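Local coordinates for MccF (Escherichia coli, PDB 4IIY), which probably acts as a serine peptidase-type hydrolase of the S66 (LD-carboxypeptidase) family and is the self-immunity protein for microcin C7, at residues E204-E209 and Y225-A230. The protein carries 1 engineered substitution. Numbering follows the deposited sequence.
Sequences EKWSDE and YKNNCA
Trp206 and Tyr225 face each other as an antiparallel hydrogen-bonded pair: Tyr225 N donates to Trp206 O over 2.8 Å, and Trp206 N to Tyr225 O over 3.0 Å. A third bond crosses from a side chain, Trp206 NE1 reaching Lys226 O at 3.0 Å; it is bent, 140° at the hydrogen, and the indole N-H comes from above the carbonyl plane. The indole gets there because its CG sits between the backbone N and the carbonyl carbon (chi1 64°), which brings the ring over to the 225-230 segment. Two waters close the ends: one accepts from Asn227 N and donates to Glu204 O, the other donates to Asp208 OD1 and joins it to Tyr225 OH. Asp208 OD2 accepts from Leu305 N. Beyond the strand, Asn227 OD1 accepts from Cys229 N, an Asx turn; Lys302 NZ also binds this oxygen. Tyr225 CB rests over the five-membered ring of Trp206, 3.7 Å from its centroid in a CH-pi contact, while Tyr225 CD2 lies over the face of the six-membered ring; the two aromatic planes meet obliquely at 49°. Lys302 makes a cation-pi contact with the same indole. With an alanine here in place of Trp206, Lys226 O is likely to lose its indole donor, and Tyr225 CB and CD2 the surface they rest on. On the sheet face away from the rings, Lys205 and Lys226 run side by side, pointing the same way, with the like-charged Lys205 NZ and Lys226 NZ 5.2 Å apart. The result is a minimal two-stranded antiparallel sheet at the surface, its strands joined by a long irregular loop, with the Asp208 side chain about 8 Å from the bound glutamylsulfamoyl inosine and about 7 Å from that of His338, a predicted charge-relay residue.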
loop_
_atom_site.group_PDB
_atom_site.type_symbol
_atom_site.label_atom_id
_atom_site.label_comp_id
_atom_site.label_asym_id
_atom_site.label_seq_id
_atom_site.Cartn_x
_atom_site.Cartn_y
_atom_site.Cartn_z
ATOM N N GLU B 204 18.787 -14.630 21.776
ATOM C CA GLU B 204 19.913 -15.438 21.322
ATOM C C GLU B 204 19.621 -16.099 19.985
ATOM O O GLU B 204 20.511 -16.228 19.145
ATOM C CB GLU B 204 20.277 -16.491 22.367
ATOM C CG GLU B 204 20.884 -15.890 23.628
ATOM C CD GLU B 204 21.339 -16.934 24.630
ATOM O OE1 GLU B 204 20.708 -18.010 24.712
ATOM O OE2 GLU B 204 22.333 -16.673 25.341
ATOM N N LYS B 205 18.368 -16.493 19.784
ATOM C CA LYS B 205 17.953 -17.173 18.563
ATOM C C LYS B 205 16.594 -16.641 18.143
ATOM O O LYS B 205 15.827 -16.149 18.980
ATOM C CB LYS B 205 17.839 -18.680 18.798
ATOM C CG LYS B 205 19.124 -19.371 19.226
ATOM C CD LYS B 205 20.077 -19.503 18.063
ATOM C CE LYS B 205 21.318 -20.283 18.466
ATOM N NZ LYS B 205 20.990 -21.663 18.907
ATOM N N TRP B 206 16.293 -16.756 16.854
ATOM C CA TRP B 206 15.016 -16.294 16.314
ATOM C C TRP B 206 14.615 -17.173 15.140
ATOM O O TRP B 206 15.426 -17.953 14.626
ATOM C CB TRP B 206 15.116 -14.829 15.859
ATOM C CG TRP B 206 16.085 -14.636 14.730
ATOM C CD1 TRP B 206 17.458 -14.558 14.816
ATOM C CD2 TRP B 206 15.769 -14.540 13.334
ATOM N NE1 TRP B 206 17.996 -14.402 13.566
ATOM C CE2 TRP B 206 16.989 -14.392 12.640
ATOM C CE3 TRP B 206 14.575 -14.556 12.605
ATOM C CZ2 TRP B 206 17.045 -14.261 11.260
ATOM C CZ3 TRP B 206 14.637 -14.428 11.234
ATOM C CH2 TRP B 206 15.863 -14.284 10.575
ATOM N N SER B 207 13.364 -17.065 14.714
ATOM C CA SER B 207 12.911 -17.776 13.527
ATOM C C SER B 207 11.796 -17.009 12.846
ATOM O O SER B 207 11.106 -16.199 13.470
ATOM C CB SER B 207 12.408 -19.182 13.864
ATOM O OG SER B 207 12.264 -19.963 12.678
ATOM N N ASP B 208 11.609 -17.299 11.565
ATOM C CA ASP B 208 10.491 -16.757 10.813
ATOM C C ASP B 208 9.725 -17.824 10.040
ATOM O O ASP B 208 8.873 -17.487 9.227
ATOM C CB ASP B 208 10.943 -15.639 9.859
ATOM C CG ASP B 208 11.897 -16.126 8.779
ATOM O OD1 ASP B 208 12.373 -17.286 8.865
ATOM O OD2 ASP B 208 12.200 -15.333 7.849
ATOM N N GLU B 209 9.988 -19.104 10.300
ATOM C CA GLU B 209 9.340 -20.142 9.506
ATOM C C GLU B 209 7.828 -20.182 9.672
ATOM O O GLU B 209 7.307 -20.030 10.782
ATOM C CB GLU B 209 9.921 -21.512 9.836
ATOM C CG GLU B 209 11.345 -21.704 9.363
ATOM C CD GLU B 209 11.693 -23.159 9.280
ATOM O OE1 GLU B 209 11.596 -23.731 8.175
ATOM O OE2 GLU B 209 12.019 -23.734 10.330
ATOM N N TYR B 225 17.783 -19.445 14.159
ATOM C CA TYR B 225 18.883 -18.679 13.608
ATOM C C TYR B 225 19.613 -17.908 14.690
ATOM O O TYR B 225 18.992 -17.357 15.595
ATOM C CB TYR B 225 18.328 -17.669 12.611
ATOM C CG TYR B 225 17.652 -18.257 11.398
ATOM C CD1 TYR B 225 18.296 -19.189 10.597
ATOM C CD2 TYR B 225 16.374 -17.855 11.036
ATOM C CE1 TYR B 225 17.681 -19.712 9.472
ATOM C CE2 TYR B 225 15.750 -18.369 9.921
ATOM C CZ TYR B 225 16.410 -19.298 9.140
ATOM O OH TYR B 225 15.804 -19.817 8.017
ATOM N N LYS B 226 20.934 -17.831 14.583
ATOM C CA LYS B 226 21.678 -16.900 15.416
ATOM C C LYS B 226 21.241 -15.471 15.088
ATOM O O LYS B 226 20.888 -15.161 13.951
ATOM C CB LYS B 226 23.184 -17.055 15.195
ATOM C CG LYS B 226 23.736 -18.397 15.657
ATOM C CD LYS B 226 23.952 -18.422 17.164
ATOM C CE LYS B 226 24.394 -19.801 17.641
ATOM N NZ LYS B 226 25.557 -20.327 16.873
ATOM N N ASN B 227 21.291 -14.598 16.083
ATOM C CA ASN B 227 20.868 -13.223 15.858
ATOM C C ASN B 227 21.868 -12.449 15.022
ATOM O O ASN B 227 22.994 -12.210 15.449
ATOM C CB ASN B 227 20.587 -12.508 17.170
ATOM C CG ASN B 227 19.595 -11.389 16.996
ATOM O OD1 ASN B 227 19.639 -10.658 16.003
ATOM N ND2 ASN B 227 18.659 -11.285 17.924
ATOM N N ASN B 228 21.437 -12.056 13.830
ATOM C CA ASN B 228 22.298 -11.378 12.871
ATOM C C ASN B 228 21.992 -9.888 12.733
ATOM O O ASN B 228 22.293 -9.276 11.706
ATOM C CB ASN B 228 22.226 -12.069 11.508
ATOM C CG ASN B 228 20.827 -12.073 10.926
ATOM O OD1 ASN B 228 19.844 -11.842 11.633
ATOM N ND2 ASN B 228 20.729 -12.341 9.627
ATOM N N CYS B 229 21.382 -9.303 13.755
ATOM C CA CYS B 229 21.148 -7.863 13.826
ATOM C C CYS B 229 22.465 -7.118 13.572
ATOM O O CYS B 229 23.517 -7.551 14.071
ATOM C CB CYS B 229 20.603 -7.537 15.221
ATOM S SG CYS B 229 19.994 -5.867 15.505
ATOM N N ALA B 230 22.422 -6.009 12.844
ATOM C CA ALA B 230 23.625 -5.241 12.530
ATOM C C ALA B 230 23.393 -3.771 12.821
ATOM O O ALA B 230 22.299 -3.247 12.585
ATOM C CB ALA B 230 24.019 -5.433 11.068
HETATM O O HOH W 1 22.725 -15.211 18.546
HETATM O O HOH W 2 13.637 -18.459 6.976
#